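Local structure of Rik1-associated factor 1 (Schizosaccharomyces pombe, 4O9D) at residues A[15-23]-A[344-352]; A[33-42]-A[384-395]. The protein serves, through its WD-repeat beta-propeller domain, as a component of the Clr4 methyltransferase complex, which contributes to establishing heterochromatin by methylating histone H3. All coordinates share one frame; numbering follows the deposited sequence.

Contact 1: residues A[15-23]-A[344-352]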
loop_
_atom_site.group_PDB
_atom_site.type_symbol
_atom_site.label_atom_id
_atom_site.label_comp_id
_atom_site.label_asym_id
_atom_site.label_seq_id
_atom_site.Cartn_x
_atom_site.Cartn_y
_atom_site.Cartn_z
ATOM N N GLU A 15 -16.544 15.592 -8.037
ATOM C CA GLU A 15 -15.998 14.299 -7.638
ATOM C C GLU A 15 -15.760 13.410 -8.854
ATOM O O GLU A 15 -16.701 12.894 -9.463
ATOM C CB GLU A 15 -16.938 13.608 -6.658
ATOM C CG GLU A 15 -17.332 14.482 -5.491
ATOM C CD GLU A 15 -16.303 14.483 -4.376
ATOM O OE1 GLU A 15 -15.345 13.669 -4.427
ATOM O OE2 GLU A 15 -16.462 15.294 -3.441
ATOM N N SER A 16 -14.485 13.229 -9.184
ATOM C CA SER A 16 -14.075 12.573 -10.417
ATOM C C SER A 16 -14.623 11.154 -10.527
ATOM O O SER A 16 -14.791 10.642 -11.633
ATOM C CB SER A 16 -12.540 12.551 -10.528
ATOM O OG SER A 16 -11.970 11.371 -9.961
ATOM N N VAL A 17 -14.926 10.521 -9.395
ATOM C CA VAL A 17 -15.285 9.112 -9.429
ATOM C C VAL A 17 -16.556 8.848 -10.249
ATOM O O VAL A 17 -16.693 7.785 -10.853
ATOM C CB VAL A 17 -15.402 8.521 -8.018
ATOM C CG1 VAL A 17 -16.664 9.003 -7.331
ATOM C CG2 VAL A 17 -15.333 6.998 -8.080
ATOM N N PHE A 18 -17.471 9.812 -10.305
ATOM C CA PHE A 18 -18.652 9.635 -11.151
ATOM C C PHE A 18 -18.275 9.674 -12.639
ATOM O O PHE A 18 -18.975 9.102 -13.488
ATOM C CB PHE A 18 -19.698 10.713 -10.854
ATOM C CG PHE A 18 -20.156 10.738 -9.425
ATOM C CD1 PHE A 18 -20.602 9.582 -8.808
ATOM C CD2 PHE A 18 -20.136 11.921 -8.698
ATOM C CE1 PHE A 18 -21.027 9.601 -7.487
ATOM C CE2 PHE A 18 -20.562 11.954 -7.372
ATOM C CZ PHE A 18 -21.018 10.791 -6.770
ATOM N N PHE A 19 -17.167 10.339 -12.953
ATOM C CA PHE A 19 -16.788 10.578 -14.349
ATOM C C PHE A 19 -15.816 9.547 -14.894
ATOM O O PHE A 19 -15.540 9.533 -16.087
ATOM C CB PHE A 19 -16.199 11.977 -14.500
ATOM C CG PHE A 19 -17.160 13.060 -14.123
ATOM C CD1 PHE A 19 -18.379 13.168 -14.783
ATOM C CD2 PHE A 19 -16.870 13.953 -13.103
ATOM C CE1 PHE A 19 -19.288 14.146 -14.441
ATOM C CE2 PHE A 19 -17.783 14.946 -12.753
ATOM C CZ PHE A 19 -18.991 15.038 -13.425
ATOM N N LEU A 20 -15.302 8.692 -14.016
ATOM C CA LEU A 20 -14.416 7.611 -14.420
ATOM C C LEU A 20 -15.215 6.556 -15.189
ATOM O O LEU A 20 -16.238 6.053 -14.712
ATOM C CB LEU A 20 -13.721 7.002 -13.186
ATOM C CG LEU A 20 -12.664 7.910 -12.509
ATOM C CD1 LEU A 20 -12.188 7.377 -11.152
ATOM C CD2 LEU A 20 -11.473 8.108 -13.426
ATOM N N LYS A 21 -14.762 6.231 -16.393
ATOM C CA LYS A 21 -15.429 5.191 -17.172
ATOM C C LYS A 21 -14.457 4.046 -17.447
ATOM O O LYS A 21 -13.252 4.245 -17.472
ATOM C CB LYS A 21 -15.964 5.768 -18.482
ATOM C CG LYS A 21 -17.010 6.872 -18.304
ATOM C CD LYS A 21 -18.242 6.386 -17.522
ATOM C CE LYS A 21 -19.230 7.520 -17.247
ATOM N NZ LYS A 21 -20.058 7.294 -16.008
ATOM N N PRO A 22 -14.982 2.834 -17.648
ATOM C CA PRO A 22 -14.076 1.731 -17.980
ATOM C C PRO A 22 -13.145 2.111 -19.117
ATOM O O PRO A 22 -13.553 2.812 -20.046
ATOM C CB PRO A 22 -15.023 0.604 -18.411
ATOM C CG PRO A 22 -16.341 1.246 -18.602
ATOM C CD PRO A 22 -16.392 2.431 -17.710
ATOM N N TRP A 23 -11.896 1.668 -19.028
ATOM C CA TRP A 23 -10.898 2.039 -20.003
ATOM C C TRP A 23 -10.134 0.822 -20.492
ATOM O O TRP A 23 -10.162 0.507 -21.675
ATOM C CB TRP A 23 -9.925 3.055 -19.408
ATOM C CG TRP A 23 -8.935 3.503 -20.394
ATOM C CD1 TRP A 23 -9.186 3.888 -21.683
ATOM C CD2 TRP A 23 -7.521 3.627 -20.204
ATOM N NE1 TRP A 23 -8.016 4.237 -22.305
ATOM C CE2 TRP A 23 -6.978 4.088 -21.420
ATOM C CE3 TRP A 23 -6.659 3.389 -19.123
ATOM C CZ2 TRP A 23 -5.612 4.324 -21.588
ATOM C CZ3 TRP A 23 -5.302 3.623 -19.292
ATOM C CH2 TRP A 23 -4.794 4.083 -20.519
ATOM N N TRP A 344 -9.881 7.646 0.065
ATOM C CA TRP A 344 -10.588 8.873 -0.246
ATOM C C TRP A 344 -10.236 9.359 -1.640
ATOM O O TRP A 344 -9.071 9.360 -2.061
ATOM C CB TRP A 344 -10.282 9.940 0.801
ATOM C CG TRP A 344 -10.759 9.491 2.169
ATOM C CD1 TRP A 344 -10.092 8.678 3.044
ATOM C CD2 TRP A 344 -12.010 9.809 2.790
ATOM N NE1 TRP A 344 -10.846 8.487 4.188
ATOM C CE2 TRP A 344 -12.031 9.162 4.047
ATOM C CE3 TRP A 344 -13.123 10.574 2.402
ATOM C CZ2 TRP A 344 -13.109 9.263 4.912
ATOM C CZ3 TRP A 344 -14.184 10.687 3.275
ATOM C CH2 TRP A 344 -14.183 10.031 4.506
ATOM N N GLN A 345 -11.283 9.703 -2.378
ATOM C CA GLN A 345 -11.159 10.328 -3.683
ATOM C C GLN A 345 -10.142 11.461 -3.619
ATOM O O GLN A 345 -10.342 12.432 -2.892
ATOM C CB GLN A 345 -12.530 10.898 -4.078
ATOM C CG GLN A 345 -12.466 12.046 -5.079
ATOM C CD GLN A 345 -12.775 11.586 -6.481
ATOM O OE1 GLN A 345 -13.920 11.275 -6.805
ATOM N NE2 GLN A 345 -11.748 11.515 -7.320
ATOM N N PRO A 346 -9.050 11.358 -4.385
ATOM C CA PRO A 346 -8.144 12.497 -4.266
ATOM C C PRO A 346 -8.838 13.781 -4.713
ATOM O O PRO A 346 -9.639 13.759 -5.655
ATOM C CB PRO A 346 -6.973 12.121 -5.181
ATOM C CG PRO A 346 -7.048 10.621 -5.287
ATOM C CD PRO A 346 -8.541 10.334 -5.304
ATOM N N LYS A 347 -8.568 14.870 -4.003
ATOM C CA LYS A 347 -9.080 16.178 -4.377
ATOM C C LYS A 347 -10.586 16.323 -4.082
ATOM O O LYS A 347 -11.154 17.381 -4.324
ATOM C CB LYS A 347 -8.788 16.441 -5.861
ATOM C CG LYS A 347 -7.298 16.306 -6.223
ATOM C CD LYS A 347 -7.086 15.736 -7.621
ATOM C CE LYS A 347 -7.598 16.685 -8.693
ATOM N NZ LYS A 347 -6.666 16.769 -9.863
ATOM N N GLY A 348 -11.209 15.279 -3.524
ATOM C CA GLY A 348 -12.634 15.286 -3.231
ATOM C C GLY A 348 -12.961 14.940 -1.782
ATOM O O GLY A 348 -12.089 14.983 -0.910
ATOM N N ASN A 349 -14.223 14.597 -1.530
ATOM C CA ASN A 349 -14.665 14.207 -0.192
ATOM C C ASN A 349 -15.372 12.851 -0.114
ATOM O O ASN A 349 -15.809 12.430 0.951
ATOM C CB ASN A 349 -15.533 15.312 0.407
ATOM C CG ASN A 349 -14.727 16.545 0.763
ATOM O OD1 ASN A 349 -13.729 16.468 1.498
ATOM N ND2 ASN A 349 -15.130 17.685 0.221
ATOM N N LEU A 350 -15.446 12.136 -1.222
ATOM C CA LEU A 350 -16.067 10.815 -1.195
ATOM C C LEU A 350 -15.083 9.723 -0.744
ATOM O O LEU A 350 -13.878 9.800 -1.012
ATOM C CB LEU A 350 -16.617 10.459 -2.574
ATOM C CG LEU A 350 -17.820 11.298 -3.004
ATOM C CD1 LEU A 350 -18.303 10.900 -4.373
ATOM C CD2 LEU A 350 -18.950 11.180 -1.988
ATOM N N PHE A 351 -15.615 8.707 -0.074
ATOM C CA PHE A 351 -14.825 7.576 0.401
ATOM C C PHE A 351 -15.202 6.374 -0.465
ATOM O O PHE A 351 -16.364 6.216 -0.863
ATOM C CB PHE A 351 -15.135 7.326 1.887
ATOM C CG PHE A 351 -14.321 6.210 2.526
ATOM C CD1 PHE A 351 -12.927 6.258 2.547
ATOM C CD2 PHE A 351 -14.960 5.152 3.161
ATOM C CE1 PHE A 351 -12.199 5.242 3.148
ATOM C CE2 PHE A 351 -14.242 4.143 3.795
ATOM C CZ PHE A 351 -12.844 4.186 3.785
ATOM N N VAL A 352 -14.211 5.558 -0.789
ATOM C CA VAL A 352 -14.405 4.423 -1.659
ATOM C C VAL A 352 -13.789 3.144 -1.092
ATOM O O VAL A 352 -12.579 3.081 -0.790
ATOM C CB VAL A 352 -13.786 4.685 -3.062
ATOM C CG1 VAL A 352 -14.070 3.522 -3.982
ATOM C CG2 VAL A 352 -14.313 5.983 -3.640
HETATM O O HOH W 1 -12.028 15.147 -7.636
#

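Contact 2: residues A[33-42]-A[384-395]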
loop_
_atom_site.group_PDB
_atom_site.type_symbol
_atom_site.label_atom_id
_atom_site.label_comp_id
_atom_site.label_asym_id
_atom_site.label_seq_id
_atom_site.Cartn_x
_atom_site.Cartn_y
_atom_site.Cartn_z
ATOM N N THR A 33 -3.201 -9.515 -8.403
ATOM C CA THR A 33 -2.570 -8.213 -8.343
ATOM C C THR A 33 -2.847 -7.578 -6.983
ATOM O O THR A 33 -4.012 -7.345 -6.608
ATOM C CB THR A 33 -3.018 -7.313 -9.486
ATOM O OG1 THR A 33 -2.733 -7.972 -10.728
ATOM C CG2 THR A 33 -2.270 -5.955 -9.449
ATOM N N VAL A 34 -1.759 -7.300 -6.262
ATOM C CA VAL A 34 -1.820 -6.730 -4.927
ATOM C C VAL A 34 -1.045 -5.411 -4.715
ATOM O O VAL A 34 -1.033 -4.903 -3.607
ATOM C CB VAL A 34 -1.345 -7.749 -3.885
ATOM C CG1 VAL A 34 -2.230 -8.991 -3.961
ATOM C CG2 VAL A 34 0.157 -8.083 -4.079
ATOM N N CYS A 35 -0.407 -4.867 -5.749
ATOM C CA CYS A 35 0.004 -3.457 -5.725
ATOM C C CYS A 35 -0.042 -2.820 -7.111
ATOM O O CYS A 35 0.086 -3.495 -8.131
ATOM C CB CYS A 35 1.404 -3.239 -5.134
ATOM S SG CYS A 35 2.440 -4.668 -5.020
ATOM N N VAL A 36 -0.227 -1.510 -7.114
ATOM C CA VAL A 36 -0.319 -0.720 -8.324
ATOM C C VAL A 36 0.351 0.605 -8.014
ATOM O O VAL A 36 0.209 1.134 -6.907
ATOM C CB VAL A 36 -1.792 -0.404 -8.707
ATOM C CG1 VAL A 36 -1.823 0.404 -9.999
ATOM C CG2 VAL A 36 -2.644 -1.697 -8.825
ATOM N N ALA A 37 1.071 1.161 -8.976
ATOM C CA ALA A 37 1.672 2.463 -8.757
ATOM C C ALA A 37 1.510 3.303 -9.988
ATOM O O ALA A 37 1.415 2.772 -11.096
ATOM C CB ALA A 37 3.155 2.317 -8.409
ATOM N N TYR A 38 1.495 4.618 -9.789
ATOM C CA TYR A 38 1.504 5.557 -10.890
ATOM C C TYR A 38 2.732 6.442 -10.721
ATOM O O TYR A 38 3.139 6.735 -9.604
ATOM C CB TYR A 38 0.242 6.424 -10.876
ATOM C CG TYR A 38 -1.043 5.651 -10.781
ATOM C CD1 TYR A 38 -1.677 5.158 -11.925
ATOM C CD2 TYR A 38 -1.650 5.433 -9.548
ATOM C CE1 TYR A 38 -2.871 4.444 -11.840
ATOM C CE2 TYR A 38 -2.843 4.737 -9.447
ATOM C CZ TYR A 38 -3.457 4.245 -10.595
ATOM O OH TYR A 38 -4.653 3.556 -10.482
ATOM N N ASN A 39 3.339 6.859 -11.821
ATOM C CA ASN A 39 4.502 7.714 -11.699
ATOM C C ASN A 39 4.033 9.149 -11.497
ATOM O O ASN A 39 2.853 9.454 -11.727
ATOM C CB ASN A 39 5.475 7.508 -12.868
ATOM C CG ASN A 39 5.031 8.143 -14.155
ATOM O OD1 ASN A 39 3.881 8.557 -14.334
ATOM N ND2 ASN A 39 5.978 8.233 -15.087
ATOM N N PRO A 40 4.919 10.017 -10.998
ATOM C CA PRO A 40 4.422 11.351 -10.618
ATOM C C PRO A 40 3.623 12.010 -11.748
ATOM O O PRO A 40 2.536 12.536 -11.500
ATOM C CB PRO A 40 5.701 12.142 -10.320
ATOM C CG PRO A 40 6.728 11.075 -9.949
ATOM C CD PRO A 40 6.369 9.855 -10.772
ATOM N N LEU A 41 4.153 11.939 -12.973
ATOM C CA LEU A 41 3.535 12.555 -14.143
ATOM C C LEU A 41 2.217 11.893 -14.514
ATOM O O LEU A 41 1.481 12.403 -15.362
ATOM C CB LEU A 41 4.489 12.465 -15.340
ATOM C CG LEU A 41 5.825 13.192 -15.189
ATOM C CD1 LEU A 41 6.807 12.820 -16.304
ATOM C CD2 LEU A 41 5.621 14.693 -15.139
ATOM N N CYS A 42 1.922 10.752 -13.896
ATOM C CA CYS A 42 0.749 9.946 -14.266
ATOM C C CYS A 42 0.774 9.608 -15.769
ATOM O O CYS A 42 -0.239 9.678 -16.455
ATOM C CB CYS A 42 -0.554 10.656 -13.875
ATOM S SG CYS A 42 -2.024 9.565 -13.854
ATOM N N TYR A 384 -7.167 -5.341 -4.469
ATOM C CA TYR A 384 -6.515 -4.019 -4.390
ATOM C C TYR A 384 -7.329 -2.991 -5.135
ATOM O O TYR A 384 -8.020 -3.331 -6.080
ATOM C CB TYR A 384 -5.116 -4.051 -5.035
ATOM C CG TYR A 384 -4.394 -2.724 -4.891
ATOM C CD1 TYR A 384 -3.643 -2.462 -3.753
ATOM C CD2 TYR A 384 -4.496 -1.735 -5.852
ATOM C CE1 TYR A 384 -2.991 -1.268 -3.573
ATOM C CE2 TYR A 384 -3.836 -0.497 -5.673
ATOM C CZ TYR A 384 -3.080 -0.293 -4.526
ATOM O OH TYR A 384 -2.408 0.882 -4.267
ATOM N N GLY A 385 -7.240 -1.729 -4.729
ATOM C CA GLY A 385 -7.822 -0.644 -5.497
ATOM C C GLY A 385 -7.148 0.670 -5.142
ATOM O O GLY A 385 -6.871 0.931 -3.978
ATOM N N GLY A 386 -6.903 1.514 -6.136
ATOM C CA GLY A 386 -6.160 2.737 -5.898
ATOM C C GLY A 386 -6.322 3.806 -6.962
ATOM O O GLY A 386 -6.167 3.533 -8.156
ATOM N N PHE A 387 -6.609 5.030 -6.520
ATOM C CA PHE A 387 -6.654 6.201 -7.395
ATOM C C PHE A 387 -5.260 6.706 -7.693
ATOM O O PHE A 387 -4.365 6.612 -6.848
ATOM C CB PHE A 387 -7.354 7.361 -6.688
ATOM C CG PHE A 387 -8.846 7.207 -6.576
ATOM C CD1 PHE A 387 -9.655 7.474 -7.653
ATOM C CD2 PHE A 387 -9.429 6.820 -5.381
ATOM C CE1 PHE A 387 -11.023 7.352 -7.550
ATOM C CE2 PHE A 387 -10.806 6.702 -5.270
ATOM C CZ PHE A 387 -11.594 6.963 -6.358
ATOM N N SER A 388 -5.076 7.297 -8.863
ATOM C CA SER A 388 -3.886 8.094 -9.088
ATOM C C SER A 388 -4.080 9.386 -8.310
ATOM O O SER A 388 -5.227 9.813 -8.058
ATOM C CB SER A 388 -3.674 8.368 -10.591
ATOM O OG SER A 388 -4.794 9.037 -11.148
ATOM N N GLU A 389 -2.970 10.007 -7.932
ATOM C CA GLU A 389 -3.015 11.246 -7.158
ATOM C C GLU A 389 -3.797 12.365 -7.860
ATOM O O GLU A 389 -4.424 13.192 -7.194
ATOM C CB GLU A 389 -1.594 11.730 -6.827
ATOM C CG GLU A 389 -0.959 11.014 -5.670
ATOM C CD GLU A 389 0.379 11.628 -5.277
ATOM O OE1 GLU A 389 0.651 11.729 -4.059
ATOM O OE2 GLU A 389 1.153 12.018 -6.184
ATOM N N ASP A 390 -3.758 12.410 -9.193
ATOM C CA ASP A 390 -4.490 13.444 -9.927
ATOM C C ASP A 390 -5.967 13.050 -10.183
ATOM O O ASP A 390 -6.693 13.747 -10.893
ATOM C CB ASP A 390 -3.770 13.818 -11.237
ATOM C CG ASP A 390 -3.975 12.791 -12.348
ATOM O OD1 ASP A 390 -4.617 11.754 -12.095
ATOM O OD2 ASP A 390 -3.481 13.011 -13.482
ATOM N N ALA A 391 -6.401 11.939 -9.597
ATOM C CA ALA A 391 -7.818 11.559 -9.615
ATOM C C ALA A 391 -8.312 11.099 -10.995
ATOM O O ALA A 391 -9.513 10.823 -11.177
ATOM C CB ALA A 391 -8.675 12.731 -9.118
ATOM N N SER A 392 -7.393 10.995 -11.958
ATOM C CA SER A 392 -7.767 10.700 -13.345
ATOM C C SER A 392 -7.816 9.205 -13.626
ATOM O O SER A 392 -8.306 8.778 -14.679
ATOM C CB SER A 392 -6.805 11.378 -14.338
ATOM O OG SER A 392 -5.549 10.700 -14.429
ATOM N N LYS A 393 -7.309 8.409 -12.696
ATOM C CA LYS A 393 -7.292 6.964 -12.879
ATOM C C LYS A 393 -7.784 6.272 -11.620
ATOM O O LYS A 393 -7.504 6.732 -10.507
ATOM C CB LYS A 393 -5.873 6.488 -13.192
ATOM C CG LYS A 393 -5.265 7.111 -14.454
ATOM C CD LYS A 393 -6.043 6.691 -15.701
ATOM C CE LYS A 393 -5.563 7.411 -16.964
ATOM N NZ LYS A 393 -5.764 8.897 -16.898
ATOM N N LEU A 394 -8.526 5.179 -11.798
ATOM C CA LEU A 394 -8.808 4.250 -10.710
ATOM C C LEU A 394 -8.552 2.811 -11.213
ATOM O O LEU A 394 -8.969 2.437 -12.312
ATOM C CB LEU A 394 -10.250 4.430 -10.206
ATOM C CG LEU A 394 -10.717 3.394 -9.181
ATOM C CD1 LEU A 394 -9.914 3.497 -7.860
ATOM C CD2 LEU A 394 -12.239 3.533 -8.905
ATOM N N THR A 395 -7.821 2.026 -10.434
ATOM C CA THR A 395 -7.471 0.683 -10.835
ATOM C C THR A 395 -8.002 -0.236 -9.750
ATOM O O THR A 395 -7.752 -0.000 -8.569
ATOM C CB THR A 395 -5.903 0.518 -10.992
ATOM O OG1 THR A 395 -5.406 1.422 -11.987
ATOM C CG2 THR A 395 -5.575 -0.882 -11.425
HETATM O O HOH W 2 0.390 -0.361 -4.150
#

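Contact 1: residues A[15-23]-A[344-352]
Glu15 reaches down to the turn at 345-348 and turns its carboxylate onto the backbone N of Asn349. Glu15 OE2 receives the N-H of Asn349 N at 3.0 Å through its syn lone pair, while OE1 takes a second, weak share of it and rests against Gln345 CG and Gly348 CA. The latter approach, 3.4 Å from Glu15 OE1 to Gly348 CA, helps to account for the glycine: a CB there would point at Glu15 and collide with OE1. Ser16 and Val17 are both held by the amide of Gln345. NE2 of Gln345 donates to Ser16 OG at 2.7 Å, the hydroxyl lying close to the amide plane; OE1 of Gln345 accepts the backbone N of Val17 at 2.9 Å, in its carbonyl plane and on a lone pair. Two bonds from opposite ends of one flat group fix its rotation, and the bend at chi2 (101°) brings the amide round to face the 15-17 backbone. An alanine in place of Gln345 would probably leave the N-H of Val17 without this acceptor and Ser16 OG without this donor, leaving 15-17 less firmly held. Val17 then offers CG1 to Leu350 CD1 at 3.9 Å, and Leu350 CD1 also meets Phe18 CZ at 3.6 Å, so Leu350 supplies the branched apolar end that suits this partly buried seam. The 15-18 segment thus lies over the type II turn Gln345-Gly348 of the third annotated WD repeat, with Val17 reaching Phe375 of strand 371-377 and Phe387 of strand 382-387, and Leu350 backed by Val362 of strand 359-363.

Contact 2: residues A[33-42]-A[384-395]
The ring of Tyr38 carries Ser388 on one face: Ser388 CB sits over its centre, 3.7 Å from the Tyr38 centroid and 11° off the normal, a CH-pi contact that suits a small residue. At the ring's edge Tyr38 OH accepts from Thr395 OG1 at 2.7 Å and donates to Gly386 O at 2.8 Å. That carbonyl also receives the backbone N of Thr395, the two donors coming from opposite faces of its plane. The Tyr384 ring instead presents a face to Cys35 CA and Val36 N, both offset toward its rim, while Val36 CG2 packs on Tyr384 CD2 at 3.5 Å. With CG1 anti to the backbone N (chi1 -179°), Val36 can direct its other methyl at this ring. A water links Tyr384 OH to the N-H of Val36.

Here the first blade of the WD-repeat beta-propeller meets the last, where the ring closes: strand 33-38 opens the first, and 384-387, nearly parallel to it at 11°, and 393-395 lie in the last, which the N-terminal strand 21-26 completes in a velcro closure. Glycine suits position 386, since a CB would be crowded by Tyr384 CE2. Further along, Cys42 SG lies among Ser388 CB, Asp390 OD2 and Ser392 OG. Asp390 OD1 is gripped by three donors, Ser388 OG, Ser392 OG and the backbone N of Ser392, the last closing an Asx turn, which probably helps hold the 388-392 loop in shape.

How the contacts relate
Both contacts run between neighbouring blades and are partly buried. The centre of contact 1 lies about 19 Å from the chain centre, where the first ordered residues meet a turn of the blade before the last; that of contact 2 is nearer the middle, at about 11 Å, where first and last blades face each other. Both reach the last blade's sheet, in which strand 21-26 is linked to 393-398 and 382-387 through 403-407. Contact 1 depends largely on side chains bonding to backbone at a turn, contact 2 on tyrosine rings, methyls and a hydroxyl chain from Thr395 through Tyr38 to a backbone carbonyl. They meet directly: Ser16 OG probably bonds to Ala391 O, Lys347 NZ to Asp390 O, and Pro346 packs on Phe387.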